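Local coordinates for protein aquaporin AqpM (Methanothermobacter marburgensis str. Marburg, PDB 2F2B) that conducts water in both directions across the archaeal cell membrane in response to osmotic changes, with a transient increase in initial glycerol flux, at residues I13-L18 with I105-G110; A84-L89 with R98-Y103; G185-L190 with S194-N199. All coordinates share one frame; numbering follows the deposited sequence.

Along the chain, contact 2 (84-89 with 98-103) falls between the two segments of contact 1 (13-18 with 105-110), and contact 3 (185-190 with 194-199) follows both. Contacts 1 and 2 share helix 100-122; their centres lie about 13 Å apart, and Q107 NE2 to T86 OG1 at 3.0 Å probably joins them by a hydrogen bond. Contact 3 is centred about 19 Å from contact 1 and 21 Å from contact 2, yet L18 CD1 of contact 1 packs on N199 ND2 of contact 3, 3.8 Å away. Contact 1 joins two transmembrane helices, while contacts 2 and 3 belong to the two NPA loops, holding A84 of one motif and N199 of the other.

Contact 1: I13-L18 with I105-G110; sequences IGTFIL and IAQLLG
T15 and F16 of helix 4-33 meet Q107 and G110 of helix 100-122, a pair of transmembrane helices in the aquaporin fold packed closely at a glycine. The local axes approach to 7.4 Å with a crossing angle of -37°, and the CA atoms of F16 and G110 come within 4.4 Å. With no side chain on G110, backbone meets backbone here: F16 CA lies 3.2 Å from G110 O, a CA-H...O contact with 135° at the hydrogen. No conventional hydrogen bond joins the two segments.

The other tight point is T15. A chi1 of -46° on OG1 leaves the methyl CG2 anti to the backbone N, where it comes to 3.2 Å from Q107 O, while OG1 lies against the CA and CG of the same glutamine. This hydroxyl is hydrogen-bonded to E11 O, one turn back on its own helix. The two side chains cross obliquely, and the amide of Q107, at the end of an extended chain, reaches past segment 13-18, its NE2 bonded to E11 OE1 and probably to T86 OG1.

Outside this strip the two segments part and other neighbours take over. The F16 ring meets that of F113, further along helix 100-122, and V152 of a neighbouring subunit. I13 and I17 point away and pack on T239 and L156 of that subunit, whereas the side open at the surface is that of I105 and L109. Of the F16 ring, it is CD2 that stays nearest to the glycine, 3.9 Å from G110 O, which approaches obliquely.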
loop_
_atom_site.group_PDB
_atom_site.type_symbol
_atom_site.label_atom_id
_atom_site.label_comp_id
_atom_site.label_asym_id
_atom_site.label_seq_id
_atom_site.Cartn_x
_atom_site.Cartn_y
_atom_site.Cartn_z
ATOM N N ILE A 13 4.594 23.782 -9.066
ATOM C CA ILE A 13 4.292 22.500 -9.699
ATOM C C ILE A 13 3.995 21.423 -8.657
ATOM O O ILE A 13 3.024 20.671 -8.786
ATOM C CB ILE A 13 5.467 22.038 -10.590
ATOM C CG1 ILE A 13 5.597 22.975 -11.794
ATOM C CG2 ILE A 13 5.246 20.597 -11.060
ATOM C CD1 ILE A 13 6.856 22.757 -12.614
ATOM N N GLY A 14 4.829 21.358 -7.625
ATOM C CA GLY A 14 4.643 20.362 -6.584
ATOM C C GLY A 14 3.325 20.496 -5.847
ATOM O O GLY A 14 2.666 19.498 -5.558
ATOM N N THR A 15 2.930 21.725 -5.535
ATOM C CA THR A 15 1.679 21.925 -4.819
ATOM C C THR A 15 0.494 21.700 -5.758
ATOM O O THR A 15 -0.565 21.246 -5.333
ATOM C CB THR A 15 1.619 23.328 -4.190
ATOM O OG1 THR A 15 2.863 23.599 -3.527
ATOM C CG2 THR A 15 0.502 23.392 -3.161
ATOM N N PHE A 16 0.682 22.016 -7.035
ATOM C CA PHE A 16 -0.350 21.797 -8.043
ATOM C C PHE A 16 -0.628 20.286 -8.072
ATOM O O PHE A 16 -1.780 19.851 -8.060
ATOM C CB PHE A 16 0.166 22.277 -9.414
ATOM C CG PHE A 16 -0.729 21.924 -10.579
ATOM C CD1 PHE A 16 -0.837 20.610 -11.029
ATOM C CD2 PHE A 16 -1.451 22.912 -11.239
ATOM C CE1 PHE A 16 -1.651 20.285 -12.118
ATOM C CE2 PHE A 16 -2.267 22.597 -12.329
ATOM C CZ PHE A 16 -2.365 21.282 -12.767
ATOM N N ILE A 17 0.441 19.498 -8.105
ATOM C CA ILE A 17 0.334 18.038 -8.141
ATOM C C ILE A 17 -0.356 17.503 -6.892
ATOM O O ILE A 17 -1.261 16.662 -6.972
ATOM C CB ILE A 17 1.737 17.395 -8.273
ATOM C CG1 ILE A 17 2.279 17.650 -9.685
ATOM C CG2 ILE A 17 1.666 15.891 -7.972
ATOM C CD1 ILE A 17 3.761 17.350 -9.852
ATOM N N LEU A 18 0.070 17.999 -5.737
ATOM C CA LEU A 18 -0.503 17.575 -4.465
ATOM C C LEU A 18 -2.026 17.749 -4.445
ATOM O O LEU A 18 -2.760 16.829 -4.083
ATOM C CB LEU A 18 0.146 18.375 -3.327
ATOM C CG LEU A 18 -0.199 18.022 -1.877
ATOM C CD1 LEU A 18 0.929 18.488 -0.956
ATOM C CD2 LEU A 18 -1.516 18.665 -1.487
ATOM N N ILE A 105 3.788 31.887 -1.447
ATOM C CA ILE A 105 2.979 32.416 -2.540
ATOM C C ILE A 105 2.927 31.401 -3.679
ATOM O O ILE A 105 1.865 31.150 -4.249
ATOM C CB ILE A 105 3.542 33.758 -3.063
ATOM C CG1 ILE A 105 3.330 34.845 -2.005
ATOM C CG2 ILE A 105 2.855 34.146 -4.372
ATOM C CD1 ILE A 105 3.883 36.207 -2.394
ATOM N N ALA A 106 4.074 30.808 -4.000
ATOM C CA ALA A 106 4.141 29.816 -5.068
ATOM C C ALA A 106 3.252 28.619 -4.738
ATOM O O ALA A 106 2.587 28.073 -5.617
ATOM C CB ALA A 106 5.585 29.352 -5.270
ATOM N N GLN A 107 3.251 28.221 -3.468
ATOM C CA GLN A 107 2.450 27.085 -3.012
ATOM C C GLN A 107 0.955 27.394 -3.098
ATOM O O GLN A 107 0.171 26.570 -3.575
ATOM C CB GLN A 107 2.842 26.717 -1.572
ATOM C CG GLN A 107 4.293 26.236 -1.431
ATOM C CD GLN A 107 4.817 26.345 -0.006
ATOM O OE1 GLN A 107 4.131 26.851 0.882
ATOM N NE2 GLN A 107 6.040 25.877 0.215
ATOM N N LEU A 108 0.555 28.581 -2.648
ATOM C CA LEU A 108 -0.854 28.965 -2.703
ATOM C C LEU A 108 -1.350 29.008 -4.150
ATOM O O LEU A 108 -2.446 28.534 -4.460
ATOM C CB LEU A 108 -1.057 30.333 -2.040
ATOM C CG LEU A 108 -0.826 30.391 -0.527
ATOM C CD1 LEU A 108 -0.846 31.847 -0.059
ATOM C CD2 LEU A 108 -1.899 29.581 0.189
ATOM N N LEU A 109 -0.533 29.574 -5.034
ATOM C CA LEU A 109 -0.878 29.671 -6.449
ATOM C C LEU A 109 -0.963 28.285 -7.087
ATOM O O LEU A 109 -1.884 27.996 -7.851
ATOM C CB LEU A 109 0.164 30.520 -7.187
ATOM C CG LEU A 109 0.189 32.013 -6.839
ATOM C CD1 LEU A 109 1.347 32.692 -7.563
ATOM C CD2 LEU A 109 -1.138 32.651 -7.227
ATOM N N GLY A 110 0.004 27.428 -6.770
ATOM C CA GLY A 110 0.002 26.082 -7.319
ATOM C C GLY A 110 -1.232 25.303 -6.905
ATOM O O GLY A 110 -1.823 24.581 -7.711
#

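Contact 2: A84-L89 with R98-Y103; sequences AVTIGL and REVVPY
T86 reaches V100 and Y103 with different branches, and I87 adds a lighter touch on V100. The segment opens at A84, already inside helix 83-91, whose backbone N is hydrogen-bonded to N82 OD1; the alanine packs on P229 of helix 224-243. Two residues on, T86 points toward helix 100-122. With chi1 at -61° its OG1 lies beside the backbone N, and CG2, anti to that N, faces V100, 4.0 Å from V100 CA and 4.2 Å from V100 CG2, the two side chains sliding past each other in opposite directions.

The other branch, OG1, sits near the plane of the Y103 ring at its edge, 4.2 Å from CD1, with the side chains crossing at about a right angle. No hydrogen bond spans the segments: OG1 is instead bonded to H80 ND1, while Y103 OH is bonded to S77 O and R7 NH1. I87 follows, its CG1 coming 4.4 Å from V100 CG1, a longer, light apolar contact; F95 of the intervening loop packs on both T86 and V100. The arrangement is that of the first NPA pore loop of aquaporins, whose short half-helix packs against the next transmembrane helix.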
loop_
_atom_site.group_PDB
_atom_site.type_symbol
_atom_site.label_atom_id
_atom_site.label_comp_id
_atom_site.label_asym_id
_atom_site.label_seq_id
_atom_site.Cartn_x
_atom_site.Cartn_y
_atom_site.Cartn_z
ATOM N N ALA A 84 3.143 25.231 6.043
ATOM C CA ALA A 84 3.470 24.835 7.409
ATOM C C ALA A 84 4.862 24.204 7.500
ATOM O O ALA A 84 5.548 24.345 8.516
ATOM C CB ALA A 84 2.413 23.867 7.943
ATOM N N VAL A 85 5.279 23.506 6.446
ATOM C CA VAL A 85 6.602 22.885 6.430
ATOM C C VAL A 85 7.659 23.975 6.266
ATOM O O VAL A 85 8.685 23.970 6.947
ATOM C CB VAL A 85 6.728 21.861 5.275
ATOM C CG1 VAL A 85 8.182 21.408 5.125
ATOM C CG2 VAL A 85 5.828 20.661 5.560
ATOM N N THR A 86 7.394 24.913 5.363
ATOM C CA THR A 86 8.314 26.023 5.117
ATOM C C THR A 86 8.533 26.804 6.416
ATOM O O THR A 86 9.669 27.118 6.779
ATOM C CB THR A 86 7.752 26.971 4.031
ATOM O OG1 THR A 86 7.596 26.249 2.803
ATOM C CG2 THR A 86 8.698 28.152 3.791
ATOM N N ILE A 87 7.444 27.102 7.119
ATOM C CA ILE A 87 7.525 27.839 8.378
ATOM C C ILE A 87 8.192 26.989 9.461
ATOM O O ILE A 87 8.981 27.494 10.262
ATOM C CB ILE A 87 6.117 28.301 8.832
ATOM C CG1 ILE A 87 5.599 29.363 7.853
ATOM C CG2 ILE A 87 6.165 28.856 10.255
ATOM C CD1 ILE A 87 4.163 29.786 8.081
ATOM N N GLY A 88 7.888 25.694 9.473
ATOM C CA GLY A 88 8.495 24.808 10.450
ATOM C C GLY A 88 10.008 24.775 10.306
ATOM O O GLY A 88 10.736 24.844 11.300
ATOM N N LEU A 89 10.485 24.669 9.068
ATOM C CA LEU A 89 11.920 24.637 8.792
ATOM C C LEU A 89 12.549 25.969 9.188
ATOM O O LEU A 89 13.643 26.013 9.752
ATOM C CB LEU A 89 12.169 24.367 7.305
ATOM C CG LEU A 89 11.756 22.983 6.793
ATOM C CD1 LEU A 89 11.844 22.940 5.272
ATOM C CD2 LEU A 89 12.654 21.922 7.419
ATOM N N ARG A 98 14.035 35.045 4.322
ATOM C CA ARG A 98 13.849 35.840 3.114
ATOM C C ARG A 98 13.161 35.081 1.978
ATOM O O ARG A 98 12.676 35.696 1.027
ATOM C CB ARG A 98 15.197 36.376 2.620
ATOM C CG ARG A 98 16.216 35.297 2.312
ATOM C CD ARG A 98 17.496 35.890 1.746
ATOM N NE ARG A 98 18.494 34.861 1.480
ATOM C CZ ARG A 98 19.203 34.243 2.418
ATOM N NH1 ARG A 98 19.034 34.550 3.696
ATOM N NH2 ARG A 98 20.078 33.308 2.076
ATOM N N GLU A 99 13.115 33.754 2.071
ATOM C CA GLU A 99 12.482 32.953 1.025
ATOM C C GLU A 99 11.149 32.341 1.456
ATOM O O GLU A 99 10.493 31.662 0.668
ATOM C CB GLU A 99 13.424 31.834 0.568
ATOM C CG GLU A 99 14.813 32.313 0.180
ATOM C CD GLU A 99 15.643 31.234 -0.486
ATOM O OE1 GLU A 99 15.514 30.053 -0.098
ATOM O OE2 GLU A 99 16.437 31.569 -1.390
ATOM N N VAL A 100 10.751 32.582 2.701
ATOM C CA VAL A 100 9.494 32.041 3.209
ATOM C C VAL A 100 8.278 32.540 2.428
ATOM O O VAL A 100 7.470 31.740 1.951
ATOM C CB VAL A 100 9.311 32.373 4.710
ATOM C CG1 VAL A 100 7.881 32.061 5.150
ATOM C CG2 VAL A 100 10.301 31.570 5.536
ATOM N N VAL A 101 8.140 33.856 2.291
ATOM C CA VAL A 101 6.998 34.399 1.563
ATOM C C VAL A 101 6.983 33.963 0.094
ATOM O O VAL A 101 5.933 33.603 -0.436
ATOM C CB VAL A 101 6.948 35.941 1.663
ATOM C CG1 VAL A 101 5.822 36.487 0.798
ATOM C CG2 VAL A 101 6.729 36.349 3.117
ATOM N N PRO A 102 8.141 34.001 -0.587
ATOM C CA PRO A 102 8.174 33.582 -1.992
ATOM C C PRO A 102 7.671 32.142 -2.153
ATOM O O PRO A 102 6.873 31.851 -3.044
ATOM C CB PRO A 102 9.647 33.723 -2.355
ATOM C CG PRO A 102 10.059 34.919 -1.553
ATOM C CD PRO A 102 9.407 34.659 -0.208
ATOM N N TYR A 103 8.137 31.247 -1.287
ATOM C CA TYR A 103 7.705 29.850 -1.352
ATOM C C TYR A 103 6.212 29.701 -1.076
ATOM O O TYR A 103 5.514 28.987 -1.795
ATOM C CB TYR A 103 8.481 28.986 -0.352
ATOM C CG TYR A 103 9.689 28.281 -0.927
ATOM C CD1 TYR A 103 10.017 26.989 -0.516
ATOM C CD2 TYR A 103 10.519 28.909 -1.857
ATOM C CE1 TYR A 103 11.142 26.339 -1.012
ATOM C CE2 TYR A 103 11.647 28.267 -2.361
ATOM C CZ TYR A 103 11.954 26.983 -1.933
ATOM O OH TYR A 103 13.073 26.346 -2.410
#

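Contact 3: G185-L190 with S194-N199; sequences GIITTL and SGSSLN
The buried hydroxyl of S196 is the odd feature: OG has no hydrogen-bond partner in the model, and its nearest neighbours across the contact are carbon atoms of helix 175-194. It stands 3.4 Å from I187 CA and 3.5 Å from I186 CG2. A chi1 of -176° turns OG anti to its own backbone N and sends it into the helix surface, while CB packs on L190 CB at 3.9 Å.

Two residues on, L198 CD1 lies across the CG2 branch of I186 at 3.7 Å. The last turn of the helix closes with S194 N donating to L190 O at 3.1 Å, with 159° at the hydrogen and the donor nearly in line with the C=O bond. G195 N adds a weak bond to the same oxygen as the chain leaves the helix, and G195, with phi 96°, is the first residue to depart from the helical conformation. S194 OG then accepts from S196 N at 3.2 Å, closing an ST turn.

E150 of helix 143-166 is hydrogen-bonded to S194 OG, S197 N and L198 N. T189 OG1 is bonded to F21 O of another neighbouring subunit. Beyond L198, N199 caps helix 200-214 through OD1, while ND2 is bonded to I81 O and to a glycerol probably from the crystallisation liquor. This is the second NPA loop of the aquaporin fold, leading from helix 175-194 into the pore.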
loop_
_atom_site.group_PDB
_atom_site.type_symbol
_atom_site.label_atom_id
_atom_site.label_comp_id
_atom_site.label_asym_id
_atom_site.label_seq_id
_atom_site.Cartn_x
_atom_site.Cartn_y
_atom_site.Cartn_z
ATOM N N GLY A 185 -1.116 7.797 5.949
ATOM C CA GLY A 185 -1.568 7.261 7.226
ATOM C C GLY A 185 -2.330 8.270 8.064
ATOM O O GLY A 185 -3.327 7.933 8.700
ATOM N N ILE A 186 -1.862 9.510 8.076
ATOM C CA ILE A 186 -2.520 10.564 8.840
ATOM C C ILE A 186 -3.916 10.825 8.272
ATOM O O ILE A 186 -4.878 10.986 9.026
ATOM C CB ILE A 186 -1.670 11.865 8.826
ATOM C CG1 ILE A 186 -0.350 11.612 9.565
ATOM C CG2 ILE A 186 -2.436 13.017 9.504
ATOM C CD1 ILE A 186 0.714 12.687 9.341
ATOM N N ILE A 187 -4.034 10.842 6.947
ATOM C CA ILE A 187 -5.331 11.074 6.311
ATOM C C ILE A 187 -6.290 9.918 6.605
ATOM O O ILE A 187 -7.488 10.125 6.815
ATOM C CB ILE A 187 -5.173 11.250 4.772
ATOM C CG1 ILE A 187 -4.509 12.599 4.480
ATOM C CG2 ILE A 187 -6.537 11.156 4.073
ATOM C CD1 ILE A 187 -4.067 12.776 3.026
ATOM N N THR A 188 -5.767 8.699 6.629
ATOM C CA THR A 188 -6.609 7.543 6.902
ATOM C C THR A 188 -7.292 7.690 8.264
ATOM O O THR A 188 -8.476 7.385 8.413
ATOM C CB THR A 188 -5.776 6.239 6.862
ATOM O OG1 THR A 188 -5.160 6.117 5.575
ATOM C CG2 THR A 188 -6.661 5.019 7.102
ATOM N N THR A 189 -6.550 8.187 9.249
ATOM C CA THR A 189 -7.088 8.361 10.597
ATOM C C THR A 189 -7.928 9.627 10.790
ATOM O O THR A 189 -9.050 9.571 11.297
ATOM C CB THR A 189 -5.953 8.408 11.647
ATOM O OG1 THR A 189 -5.167 7.209 11.565
ATOM C CG2 THR A 189 -6.533 8.524 13.063
ATOM N N LEU A 190 -7.373 10.761 10.375
ATOM C CA LEU A 190 -8.007 12.069 10.561
ATOM C C LEU A 190 -8.903 12.609 9.443
ATOM O O LEU A 190 -9.549 13.644 9.617
ATOM C CB LEU A 190 -6.910 13.100 10.865
ATOM C CG LEU A 190 -6.558 13.496 12.309
ATOM C CD1 LEU A 190 -7.003 12.450 13.307
ATOM C CD2 LEU A 190 -5.066 13.764 12.403
ATOM N N SER A 194 -11.280 16.117 10.445
ATOM C CA SER A 194 -11.042 17.484 9.977
ATOM C C SER A 194 -10.768 17.565 8.480
ATOM O O SER A 194 -10.611 18.655 7.932
ATOM C CB SER A 194 -9.833 18.068 10.698
ATOM O OG SER A 194 -8.661 17.364 10.311
ATOM N N GLY A 195 -10.694 16.414 7.823
ATOM C CA GLY A 195 -10.383 16.401 6.406
ATOM C C GLY A 195 -8.889 16.157 6.260
ATOM O O GLY A 195 -8.392 15.899 5.166
ATOM N N SER A 196 -8.178 16.249 7.383
ATOM C CA SER A 196 -6.729 16.023 7.442
ATOM C C SER A 196 -5.931 16.797 6.398
ATOM O O SER A 196 -5.257 16.206 5.547
ATOM C CB SER A 196 -6.427 14.526 7.313
ATOM O OG SER A 196 -5.037 14.275 7.463
ATOM N N SER A 197 -6.004 18.121 6.473
ATOM C CA SER A 197 -5.290 18.995 5.545
ATOM C C SER A 197 -3.777 19.003 5.760
ATOM O O SER A 197 -3.014 18.727 4.831
ATOM C CB SER A 197 -5.806 20.428 5.679
ATOM O OG SER A 197 -4.899 21.331 5.075
ATOM N N LEU A 198 -3.365 19.349 6.980
ATOM C CA LEU A 198 -1.952 19.429 7.370
ATOM C C LEU A 198 -1.217 20.437 6.501
ATOM O O LEU A 198 0.005 20.556 6.586
ATOM C CB LEU A 198 -1.262 18.071 7.177
ATOM C CG LEU A 198 -2.015 16.780 7.505
ATOM C CD1 LEU A 198 -1.101 15.583 7.205
ATOM C CD2 LEU A 198 -2.447 16.781 8.970
ATOM N N ASN A 199 -1.964 21.200 5.710
ATOM C CA ASN A 199 -1.350 22.088 4.729
ATOM C C ASN A 199 -2.239 23.287 4.370
ATOM O O ASN A 199 -3.269 23.124 3.718
ATOM C CB ASN A 199 -1.114 21.218 3.490
ATOM C CG ASN A 199 -0.311 21.899 2.418
ATOM O OD1 ASN A 199 -0.433 23.101 2.186
ATOM N ND2 ASN A 199 0.503 21.113 1.724
#